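Local atomic coordinates of Lysine/ornithine decarboxylase (PDB entry 5GJO), a protein that decarboxylates L-lysine and L-ornithine with similar efficiency to give cadaverine and putrescine, using pyridoxal 5'-phosphate as cofactor and working as a homodimer. Residues Gln281-Ile290 against Val329-Leu339; Trp302-Gly310 against Lys344-Thr354. The protein carries 2 engineered substitutions. One frame throughout, in Å; residues are numbered along the deposited sequence.

Interaction 1 of 2, residues Gln281-Ile290 against Val329-Leu339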
loop_
_atom_site.group_PDB
_atom_site.type_symbol
_atom_site.label_atom_id
_atom_site.label_comp_id
_atom_site.label_asym_id
_atom_site.label_seq_id
_atom_site.Cartn_x
_atom_site.Cartn_y
_atom_site.Cartn_z
ATOM N N GLN A 281 -17.621 18.570 15.210
ATOM C CA GLN A 281 -16.763 18.480 14.037
ATOM C C GLN A 281 -17.423 17.593 12.943
ATOM O O GLN A 281 -17.503 16.417 13.095
ATOM C CB GLN A 281 -15.395 18.013 14.496
ATOM C CG GLN A 281 -14.462 17.708 13.367
ATOM C CD GLN A 281 -13.022 17.965 13.601
ATOM O OE1 GLN A 281 -12.225 17.618 12.780
ATOM N NE2 GLN A 281 -12.675 18.646 14.694
ATOM N N PRO A 282 -17.869 18.167 11.822
ATOM C CA PRO A 282 -18.401 17.292 10.812
ATOM C C PRO A 282 -17.342 16.376 10.226
ATOM O O PRO A 282 -16.143 16.770 10.142
ATOM C CB PRO A 282 -18.871 18.228 9.721
ATOM C CG PRO A 282 -18.459 19.565 10.066
ATOM C CD PRO A 282 -17.806 19.550 11.401
ATOM N N TRP A 283 -17.773 15.221 9.733
ATOM C CA TRP A 283 -16.912 14.315 8.950
ATOM C C TRP A 283 -17.422 14.241 7.542
ATOM O O TRP A 283 -18.640 14.204 7.268
ATOM C CB TRP A 283 -16.882 12.917 9.462
ATOM C CG TRP A 283 -16.134 12.680 10.727
ATOM C CD1 TRP A 283 -16.251 13.374 11.908
ATOM C CD2 TRP A 283 -15.172 11.636 10.986
ATOM N NE1 TRP A 283 -15.366 12.866 12.848
ATOM C CE2 TRP A 283 -14.758 11.759 12.328
ATOM C CE3 TRP A 283 -14.621 10.619 10.219
ATOM C CZ2 TRP A 283 -13.764 10.938 12.878
ATOM C CZ3 TRP A 283 -13.638 9.832 10.761
ATOM C CH2 TRP A 283 -13.247 9.959 12.097
ATOM N N TYR A 284 -16.487 14.144 6.626
ATOM C CA TYR A 284 -16.774 13.851 5.264
ATOM C C TYR A 284 -15.994 12.613 4.846
ATOM O O TYR A 284 -14.774 12.555 5.050
ATOM C CB TYR A 284 -16.302 14.997 4.393
ATOM C CG TYR A 284 -16.958 16.276 4.839
ATOM C CD1 TYR A 284 -18.321 16.422 4.654
ATOM C CD2 TYR A 284 -16.248 17.291 5.445
ATOM C CE1 TYR A 284 -18.975 17.545 5.094
ATOM C CE2 TYR A 284 -16.886 18.495 5.829
ATOM C CZ TYR A 284 -18.257 18.570 5.673
ATOM O OH TYR A 284 -18.965 19.682 5.973
ATOM N N ILE A 285 -16.709 11.691 4.209
ATOM C CA ILE A 285 -16.127 10.470 3.679
ATOM C C ILE A 285 -15.927 10.631 2.192
ATOM O O ILE A 285 -16.861 10.957 1.463
ATOM C CB ILE A 285 -17.021 9.235 3.958
ATOM C CG1 ILE A 285 -17.182 9.085 5.463
ATOM C CG2 ILE A 285 -16.350 7.982 3.410
ATOM C CD1 ILE A 285 -15.920 9.064 6.244
ATOM N N LEU A 286 -14.665 10.464 1.754
ATOM C CA LEU A 286 -14.295 10.574 0.322
ATOM C C LEU A 286 -14.194 9.225 -0.362
ATOM O O LEU A 286 -14.072 8.265 0.323
ATOM C CB LEU A 286 -12.930 11.300 0.170
ATOM C CG LEU A 286 -12.888 12.675 0.885
ATOM C CD1 LEU A 286 -11.505 13.264 0.697
ATOM C CD2 LEU A 286 -13.945 13.569 0.283
ATOM N N ASP A 287 -14.271 9.189 -1.705
ATOM C CA ASP A 287 -14.113 7.992 -2.442
ATOM C C ASP A 287 -12.690 7.579 -2.782
ATOM O O ASP A 287 -12.515 6.530 -3.429
ATOM C CB ASP A 287 -15.096 7.843 -3.601
ATOM C CG ASP A 287 -14.957 8.926 -4.687
ATOM O OD1 ASP A 287 -13.962 9.676 -4.738
ATOM O OD2 ASP A 287 -15.889 8.991 -5.550
ATOM N N GLU A 288 -11.727 8.284 -2.258
ATOM C CA GLU A 288 -10.335 7.926 -2.278
ATOM C C GLU A 288 -9.764 8.062 -0.885
ATOM O O GLU A 288 -10.089 9.009 -0.171
ATOM C CB GLU A 288 -9.530 8.738 -3.294
ATOM C CG GLU A 288 -8.086 8.263 -3.524
ATOM C CD GLU A 288 -7.915 7.008 -4.377
ATOM O OE1 GLU A 288 -6.749 6.691 -4.675
ATOM O OE2 GLU A 288 -8.949 6.374 -4.794
ATOM N N GLY A 289 -8.860 7.189 -0.498
ATOM C CA GLY A 289 -8.323 7.244 0.903
ATOM C C GLY A 289 -6.886 6.711 1.030
ATOM O O GLY A 289 -6.087 6.621 0.046
ATOM N N ILE A 290 -6.563 6.326 2.256
ATOM C CA ILE A 290 -5.205 6.006 2.674
ATOM C C ILE A 290 -4.688 4.705 2.065
ATOM O O ILE A 290 -3.464 4.513 1.998
ATOM C CB ILE A 290 -5.105 6.006 4.193
ATOM C CG1 ILE A 290 -3.653 6.275 4.619
ATOM C CG2 ILE A 290 -5.613 4.678 4.754
ATOM C CD1 ILE A 290 -3.492 6.638 6.054
ATOM N N VAL A 329 -8.194 7.708 8.002
ATOM C CA VAL A 329 -8.559 9.082 8.306
ATOM C C VAL A 329 -7.475 9.968 7.721
ATOM O O VAL A 329 -6.310 9.765 7.999
ATOM C CB VAL A 329 -8.665 9.342 9.824
ATOM C CG1 VAL A 329 -9.062 10.777 10.092
ATOM C CG2 VAL A 329 -9.658 8.392 10.471
ATOM N N LEU A 330 -7.879 10.942 6.917
ATOM C CA LEU A 330 -6.928 11.647 6.068
ATOM C C LEU A 330 -6.554 13.025 6.696
ATOM O O LEU A 330 -5.376 13.431 6.648
ATOM C CB LEU A 330 -7.609 11.890 4.752
ATOM C CG LEU A 330 -8.183 10.633 4.093
ATOM C CD1 LEU A 330 -8.885 10.944 2.800
ATOM C CD2 LEU A 330 -7.066 9.628 3.904
ATOM N N TYR A 331 -7.558 13.757 7.145
ATOM C CA TYR A 331 -7.361 15.099 7.762
ATOM C C TYR A 331 -8.282 15.210 8.962
ATOM O O TYR A 331 -9.424 14.754 8.903
ATOM C CB TYR A 331 -7.676 16.202 6.800
ATOM C CG TYR A 331 -6.934 16.236 5.522
ATOM C CD1 TYR A 331 -7.381 15.467 4.421
ATOM C CD2 TYR A 331 -5.797 17.002 5.356
ATOM C CE1 TYR A 331 -6.737 15.506 3.191
ATOM C CE2 TYR A 331 -5.125 17.029 4.116
ATOM C CZ TYR A 331 -5.588 16.221 3.061
ATOM O OH TYR A 331 -4.999 16.194 1.837
ATOM N N ARG A 332 -7.773 15.896 10.010
ATOM C CA ARG A 332 -8.563 16.244 11.214
ATOM C C ARG A 332 -8.423 17.749 11.481
ATOM O O ARG A 332 -7.399 18.377 11.116
ATOM C CB ARG A 332 -8.036 15.452 12.412
ATOM C CG ARG A 332 -8.262 13.958 12.294
ATOM C CD ARG A 332 -7.673 13.264 13.518
ATOM N NE ARG A 332 -8.054 11.818 13.603
ATOM C CZ ARG A 332 -7.255 10.840 13.176
ATOM N NH1 ARG A 332 -6.059 11.101 12.586
ATOM N NH2 ARG A 332 -7.630 9.577 13.282
ATOM N N ASP A 333 -9.490 18.348 11.975
ATOM C CA ASP A 333 -9.490 19.808 12.326
ATOM C C ASP A 333 -9.129 20.657 11.149
ATOM O O ASP A 333 -8.456 21.648 11.251
ATOM C CB ASP A 333 -8.620 20.052 13.537
ATOM C CG ASP A 333 -8.987 19.156 14.685
ATOM O OD1 ASP A 333 -10.082 19.238 15.194
ATOM O OD2 ASP A 333 -8.187 18.327 15.098
ATOM N N PHE A 334 -9.636 20.269 9.982
ATOM C CA PHE A 334 -9.335 20.941 8.718
ATOM C C PHE A 334 -10.436 21.948 8.471
ATOM O O PHE A 334 -11.603 21.594 8.474
ATOM C CB PHE A 334 -9.271 19.877 7.569
ATOM C CG PHE A 334 -8.937 20.464 6.223
ATOM C CD1 PHE A 334 -9.917 21.107 5.470
ATOM C CD2 PHE A 334 -7.604 20.503 5.816
ATOM C CE1 PHE A 334 -9.600 21.703 4.241
ATOM C CE2 PHE A 334 -7.272 21.073 4.559
ATOM C CZ PHE A 334 -8.269 21.667 3.813
ATOM N N MET A 335 -10.102 23.232 8.287
ATOM C CA MET A 335 -11.138 24.243 8.071
ATOM C C MET A 335 -11.796 24.087 6.679
ATOM O O MET A 335 -11.117 24.266 5.655
ATOM C CB MET A 335 -10.582 25.678 8.197
ATOM C CG MET A 335 -10.208 26.043 9.586
ATOM S SD MET A 335 -11.720 26.247 10.600
ATOM C CE MET A 335 -12.444 27.650 9.879
ATOM N N ALA A 336 -13.062 23.724 6.681
ATOM C CA ALA A 336 -13.797 23.389 5.520
ATOM C C ALA A 336 -15.189 23.993 5.550
ATOM O O ALA A 336 -15.833 24.088 6.640
ATOM C CB ALA A 336 -13.869 21.868 5.327
ATOM N N PRO A 337 -15.689 24.381 4.342
ATOM C CA PRO A 337 -17.074 24.746 4.259
ATOM C C PRO A 337 -17.989 23.596 4.441
ATOM O O PRO A 337 -17.514 22.429 4.579
ATOM C CB PRO A 337 -17.186 25.377 2.889
ATOM C CG PRO A 337 -16.216 24.603 2.094
ATOM C CD PRO A 337 -15.077 24.330 3.002
ATOM N N GLU A 338 -19.286 23.889 4.510
ATOM C CA GLU A 338 -20.258 22.845 4.650
ATOM C C GLU A 338 -20.356 22.112 3.324
ATOM O O GLU A 338 -20.655 22.723 2.295
ATOM C CB GLU A 338 -21.655 23.401 5.004
ATOM C CG GLU A 338 -22.730 22.323 4.950
ATOM C CD GLU A 338 -24.145 22.756 5.388
ATOM O OE1 GLU A 338 -24.919 21.893 5.814
ATOM O OE2 GLU A 338 -24.474 23.939 5.306
ATOM N N LEU A 339 -19.950 20.852 3.285
ATOM C CA LEU A 339 -20.032 20.030 2.083
ATOM C C LEU A 339 -21.218 19.029 2.115
ATOM O O LEU A 339 -21.699 18.673 3.201
ATOM C CB LEU A 339 -18.690 19.242 1.897
ATOM C CG LEU A 339 -17.421 20.067 1.854
ATOM C CD1 LEU A 339 -16.192 19.161 1.753
ATOM C CD2 LEU A 339 -17.457 21.046 0.706
HETATM O O HOH W 1 -17.446 21.570 7.386
#
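Tyr284 reaches from strand 283-286 to the turn after Ala336, and there the packing is most extensive. Leu339 CB lies over one face of its ring, 4.0 Å from the Tyr284 centroid and 25° off the ring normal, a CH-pi contact, while Leu339 CD1 reaches the CD2 side of the same ring. With CG anti to the carbonyl carbon (chi1 -57°), the ring is carried out toward that turn, and its hydroxyl accepts the Leu339 N-H at 3.1 Å (Leu339 N to Tyr284 OH) in a nearly straight bond. Water 1, in the ring plane, links Tyr284 OH to Pro337 O. A phenylalanine here would probably keep the CH-pi contact with Leu339 CB but leave Leu339 N and water 1 without their phenolic partner. Further along, Leu330 splits its methyls: CD1 meets Leu286 CD1 at 4.1 Å, and CD2 packs on Ile290 CB and the Gly289 backbone. Strand 315-320, paired with both 283-286 and 329-336, joins the two segments within the mixed beta sheet of the C-terminal domain.

The solvent side is more open and polar. At the corner where the chain turns, the Gln281 amide grips Asp333 twice: NE2 donates to Asp333 OD1 at 2.7 Å, almost straight but from above the carboxylate plane, and OE1 accepts from Asp333 N at 2.9 Å. The two flat groups stand 76° apart. Gln281 OE1 also takes a bond from Thr318. Directed hydrogen bonds thus hold the exposed corner; the buried part relies on apolar contact plus one N-H to hydroxyl bond and a bridging water.

Interaction 2 of 2, residues Trp302-Gly310 against Lys344-Thr354. Engineered in segment 302-310: Cys303 (natural residue Thr). With PLP (pyridoxal-5'-phosphate), chain H.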
loop_
_atom_site.group_PDB
_atom_site.type_symbol
_atom_site.label_atom_id
_atom_site.label_comp_id
_atom_site.label_asym_id
_atom_site.label_seq_id
_atom_site.Cartn_x
_atom_site.Cartn_y
_atom_site.Cartn_z
ATOM N N TRP A 302 3.619 12.135 4.337
ATOM C CA TRP A 302 3.253 13.320 3.564
ATOM C C TRP A 302 1.909 13.961 3.933
ATOM O O TRP A 302 1.057 13.292 4.447
ATOM C CB TRP A 302 3.265 12.966 2.080
ATOM C CG TRP A 302 3.443 14.131 1.148
ATOM C CD1 TRP A 302 2.466 14.855 0.549
ATOM C CD2 TRP A 302 4.676 14.693 0.709
ATOM N NE1 TRP A 302 3.007 15.834 -0.231
ATOM C CE2 TRP A 302 4.367 15.754 -0.154
ATOM C CE3 TRP A 302 6.014 14.394 0.944
ATOM C CZ2 TRP A 302 5.347 16.512 -0.768
ATOM C CZ3 TRP A 302 6.971 15.139 0.333
ATOM C CH2 TRP A 302 6.640 16.196 -0.512
ATOM N N CYS A 303 1.766 15.269 3.695
ATOM C CA CYS A 303 0.474 15.972 3.937
ATOM C C CYS A 303 0.137 16.661 2.656
ATOM O O CYS A 303 0.933 17.508 2.244
ATOM C CB CYS A 303 0.741 17.022 5.026
ATOM S SG CYS A 303 -0.664 18.158 5.365
ATOM N N TYR A 304 -0.926 16.259 1.939
ATOM C CA TYR A 304 -1.251 16.788 0.630
ATOM C C TYR A 304 -2.155 18.016 0.735
ATOM O O TYR A 304 -2.995 18.074 1.624
ATOM C CB TYR A 304 -1.976 15.728 -0.260
ATOM C CG TYR A 304 -1.066 14.552 -0.477
ATOM C CD1 TYR A 304 -0.156 14.534 -1.523
ATOM C CD2 TYR A 304 -1.122 13.480 0.367
ATOM C CE1 TYR A 304 0.738 13.432 -1.673
ATOM C CE2 TYR A 304 -0.247 12.391 0.223
ATOM C CZ TYR A 304 0.699 12.402 -0.745
ATOM O OH TYR A 304 1.576 11.315 -0.842
ATOM N N PRO A 305 -2.036 18.990 -0.171
ATOM C CA PRO A 305 -2.911 20.157 -0.131
ATOM C C PRO A 305 -4.326 19.811 -0.616
ATOM O O PRO A 305 -4.502 19.582 -1.789
ATOM C CB PRO A 305 -2.277 21.157 -1.124
ATOM C CG PRO A 305 -1.049 20.531 -1.522
ATOM C CD PRO A 305 -0.992 19.122 -1.204
ATOM N N LEU A 306 -5.293 19.917 0.274
ATOM C CA LEU A 306 -6.694 19.709 0.009
ATOM C C LEU A 306 -7.390 21.009 -0.255
ATOM O O LEU A 306 -7.234 21.945 0.522
ATOM C CB LEU A 306 -7.315 18.942 1.214
ATOM C CG LEU A 306 -8.826 18.769 1.148
ATOM C CD1 LEU A 306 -9.268 17.863 -0.024
ATOM C CD2 LEU A 306 -9.240 18.148 2.428
ATOM N N HIS A 307 -8.196 21.069 -1.306
ATOM C CA HIS A 307 -8.990 22.229 -1.664
ATOM C C HIS A 307 -10.454 21.873 -1.696
ATOM O O HIS A 307 -10.861 20.996 -2.454
ATOM C CB HIS A 307 -8.566 22.842 -3.018
ATOM C CG HIS A 307 -7.090 23.105 -3.079
ATOM N ND1 HIS A 307 -6.153 22.191 -3.584
ATOM C CD2 HIS A 307 -6.364 24.116 -2.567
ATOM C CE1 HIS A 307 -4.932 22.671 -3.427
ATOM N NE2 HIS A 307 -5.023 23.815 -2.786
ATOM N N CYS A 308 -11.249 22.592 -0.922
ATOM C CA CYS A 308 -12.718 22.406 -0.902
ATOM C C CYS A 308 -13.331 23.583 -1.602
ATOM O O CYS A 308 -12.829 24.686 -1.545
ATOM C CB CYS A 308 -13.241 22.328 0.533
ATOM S SG CYS A 308 -12.536 20.968 1.482
ATOM N N PHE A 309 -14.436 23.413 -2.225
ATOM C CA PHE A 309 -15.049 24.568 -2.922
ATOM C C PHE A 309 -16.325 25.021 -2.100
ATOM O O PHE A 309 -17.001 24.203 -1.451
ATOM C CB PHE A 309 -15.366 24.145 -4.371
ATOM C CG PHE A 309 -14.170 23.725 -5.188
ATOM C CD1 PHE A 309 -13.259 24.645 -5.670
ATOM C CD2 PHE A 309 -13.914 22.382 -5.447
ATOM C CE1 PHE A 309 -12.172 24.301 -6.408
ATOM C CE2 PHE A 309 -12.796 22.028 -6.183
ATOM C CZ PHE A 309 -11.910 22.961 -6.637
ATOM N N GLY A 310 -16.685 26.295 -2.156
ATOM C CA GLY A 310 -17.855 26.839 -1.420
ATOM C C GLY A 310 -17.440 28.080 -0.674
ATOM O O GLY A 310 -16.344 28.097 -0.090
ATOM N N LYS A 344 -17.362 17.568 -5.089
ATOM C CA LYS A 344 -16.023 17.114 -5.397
ATOM C C LYS A 344 -15.036 17.996 -4.668
ATOM O O LYS A 344 -15.236 19.175 -4.557
ATOM C CB LYS A 344 -15.737 17.142 -6.897
ATOM C CG LYS A 344 -16.440 16.050 -7.685
ATOM C CD LYS A 344 -17.895 16.406 -7.865
ATOM C CE LYS A 344 -18.651 15.327 -8.601
ATOM N NZ LYS A 344 -19.055 14.160 -7.766
ATOM N N VAL A 345 -13.991 17.380 -4.155
ATOM C CA VAL A 345 -12.849 18.089 -3.642
ATOM C C VAL A 345 -11.644 17.803 -4.512
ATOM O O VAL A 345 -11.605 16.792 -5.290
ATOM C CB VAL A 345 -12.530 17.771 -2.146
ATOM C CG1 VAL A 345 -13.710 18.200 -1.284
ATOM C CG2 VAL A 345 -12.120 16.336 -1.911
ATOM N N LEU A 346 -10.670 18.692 -4.360
ATOM C CA LEU A 346 -9.459 18.638 -5.195
ATOM C C LEU A 346 -8.202 18.558 -4.388
ATOM O O LEU A 346 -8.014 19.355 -3.481
ATOM C CB LEU A 346 -9.421 19.853 -6.128
ATOM C CG LEU A 346 -8.209 20.028 -7.065
ATOM C CD1 LEU A 346 -8.261 19.051 -8.220
ATOM C CD2 LEU A 346 -8.053 21.494 -7.602
ATOM N N VAL A 347 -7.304 17.615 -4.728
ATOM C CA VAL A 347 -6.035 17.545 -4.075
ATOM C C VAL A 347 -4.922 17.805 -5.104
ATOM O O VAL A 347 -4.856 17.123 -6.177
ATOM C CB VAL A 347 -5.775 16.189 -3.380
ATOM C CG1 VAL A 347 -4.496 16.228 -2.554
ATOM C CG2 VAL A 347 -6.929 15.871 -2.475
ATOM N N THR A 348 -4.074 18.781 -4.815
ATOM C CA THR A 348 -3.031 19.265 -5.778
ATOM C C THR A 348 -1.684 18.624 -5.425
ATOM O O THR A 348 -1.579 18.026 -4.344
ATOM C CB THR A 348 -2.939 20.796 -5.920
ATOM O OG1 THR A 348 -2.735 21.432 -4.612
ATOM C CG2 THR A 348 -4.176 21.278 -6.567
ATOM N N GLU A 349 -0.680 18.762 -6.290
ATOM C CA GLU A 349 0.664 18.256 -6.021
ATOM C C GLU A 349 0.617 16.777 -5.572
ATOM O O GLU A 349 1.286 16.397 -4.576
ATOM C CB GLU A 349 1.414 19.141 -4.997
ATOM C CG GLU A 349 1.709 20.582 -5.543
ATOM C CD GLU A 349 0.521 21.500 -5.492
ATOM O OE1 GLU A 349 -0.112 21.676 -4.439
ATOM O OE2 GLU A 349 0.163 22.084 -6.525
ATOM N N MET A 350 -0.104 15.989 -6.351
ATOM C CA MET A 350 -0.338 14.590 -6.074
ATOM C C MET A 350 0.364 13.612 -7.020
ATOM O O MET A 350 -0.003 12.487 -7.111
ATOM C CB MET A 350 -1.834 14.327 -5.991
ATOM C CG MET A 350 -2.330 14.194 -4.572
ATOM S SD MET A 350 -3.214 12.685 -4.348
ATOM C CE MET A 350 -3.424 12.459 -2.591
ATOM N N GLY A 351 1.377 14.088 -7.716
ATOM C CA GLY A 351 1.972 13.353 -8.755
ATOM C C GLY A 351 2.992 12.299 -8.371
ATOM O O GLY A 351 3.334 11.446 -9.247
ATOM N N SER A 352 3.519 12.340 -7.161
ATOM C CA SER A 352 4.667 11.482 -6.834
ATOM C C SER A 352 4.530 10.659 -5.568
ATOM O O SER A 352 4.124 11.176 -4.543
ATOM C CB SER A 352 5.949 12.281 -6.709
ATOM O OG SER A 352 6.188 12.946 -7.919
ATOM N N TYR A 353 4.832 9.356 -5.677
ATOM C CA TYR A 353 4.714 8.466 -4.505
ATOM C C TYR A 353 3.288 8.440 -3.894
ATOM O O TYR A 353 3.097 8.475 -2.692
ATOM C CB TYR A 353 5.789 8.714 -3.467
ATOM C CG TYR A 353 7.199 8.665 -4.076
ATOM C CD1 TYR A 353 7.754 7.470 -4.524
ATOM C CD2 TYR A 353 7.940 9.810 -4.226
ATOM C CE1 TYR A 353 9.006 7.467 -5.063
ATOM C CE2 TYR A 353 9.216 9.837 -4.780
ATOM C CZ TYR A 353 9.752 8.629 -5.233
ATOM O OH TYR A 353 11.021 8.565 -5.799
ATOM N N THR A 354 2.326 8.440 -4.796
ATOM C CA THR A 354 0.905 8.431 -4.432
ATOM C C THR A 354 0.289 7.210 -5.105
ATOM O O THR A 354 0.097 6.155 -4.423
ATOM C CB THR A 354 0.234 9.734 -4.895
ATOM O OG1 THR A 354 0.536 9.918 -6.277
ATOM C CG2 THR A 354 0.746 10.918 -4.024
HETATM N N1 PLP H . 17.030 7.361 -7.869
HETATM C C2 PLP H . 17.165 6.435 -6.889
HETATM C C2A PLP H . 18.249 5.395 -6.984
HETATM C C3 PLP H . 16.247 6.444 -5.723
HETATM O O3 PLP H . 16.363 5.525 -4.725
HETATM C C4 PLP H . 15.201 7.491 -5.683
HETATM C C4A PLP H . 14.240 7.581 -4.562
HETATM O O4A PLP H . 13.994 6.595 -3.888
HETATM C C5 PLP H . 15.160 8.445 -6.819
HETATM C C6 PLP H . 16.086 8.319 -7.851
HETATM C C5A PLP H . 14.122 9.542 -6.853
HETATM O O4P PLP H . 14.160 10.271 -5.629
HETATM P P PLP H . 13.329 11.641 -5.467
HETATM O O1P PLP H . 13.939 12.561 -6.497
HETATM O O2P PLP H . 13.580 12.053 -4.037
HETATM O O3P PLP H . 11.902 11.238 -5.759
HETATM O O HOH W 2 1.970 17.632 -2.111
HETATM O O HOH W 3 3.966 11.899 -1.985
HETATM O O HOH W 4 -15.639 21.015 -2.376
#
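Strands 306-307 and 344-347 run antiparallel, with Leu306 and Val347 as a non-hydrogen-bonded pair and His307 and Leu346 as a hydrogen-bonded one, joined by His307 N to Leu346 O at 2.8 Å and Leu346 N to His307 O at 3.0 Å. This is an edge of the C-terminal beta domain that follows the PLP-binding TIM-type barrel in fold type III decarboxylases, and Thr348 N extends the pairing by donating to Pro305 O. On the Leu306 face, that leucine's CD1 touches both Val345 CG2 and Val347 CG2; its CG stands opposite the backbone N (chi1 174°), which swings the branch over the partner strand. On the other face, the Phe309 ring approaches Leu346 CB obliquely and turns its edge to Lys344 O.

Beyond the strands, Tyr304 fills the bend of 348-354. Met350 CE sits over one ring face, 3.9 Å from the Tyr304 centroid, with SD farther above the same face in a Met-aromatic contact; Trp302 CD1 covers the opposite face. Glu349 O meets the ring edge, and Thr354 CG2 lies 3.4 Å from Tyr304 CE1. Two waters complete this end: one accepts from Trp302 NE1 and donates to Glu349 O, the other accepts from Tyr304 OH and donates to Ser352 O. The engineered Cys303, disulfide-bonded to Cys226, lies in the same loop. Thr354 OG1 closes the bend by donating to Met350 O, and from the same bend Tyr353 projects into the cofactor pocket, where its OH donates to PLP O3P at 2.8 Å, in the plane of the tyrosine ring.

Overall arrangement
Both contacts belong to one mixed sheet, with centres about 12 Å apart, and their segments alternate along the chain. Interaction 1 is partly buried: its segments meet mainly through side chains, and its polar end faces solvent. Interaction 2 is buried and lies nearer the centre of the chain; its two strands pair directly through backbone bonds, and its far end reaches the cofactor phosphate. The two also touch. Tyr331 of strand 329-336 probably hydrogen-bonds through its OH to Tyr304 O, Phe334 packs on Leu306, and Pro337 lies against Phe309 O. Strand 329-336 therefore meets segment 302-310 directly, while its own successor, 344-347, pairs with that segment.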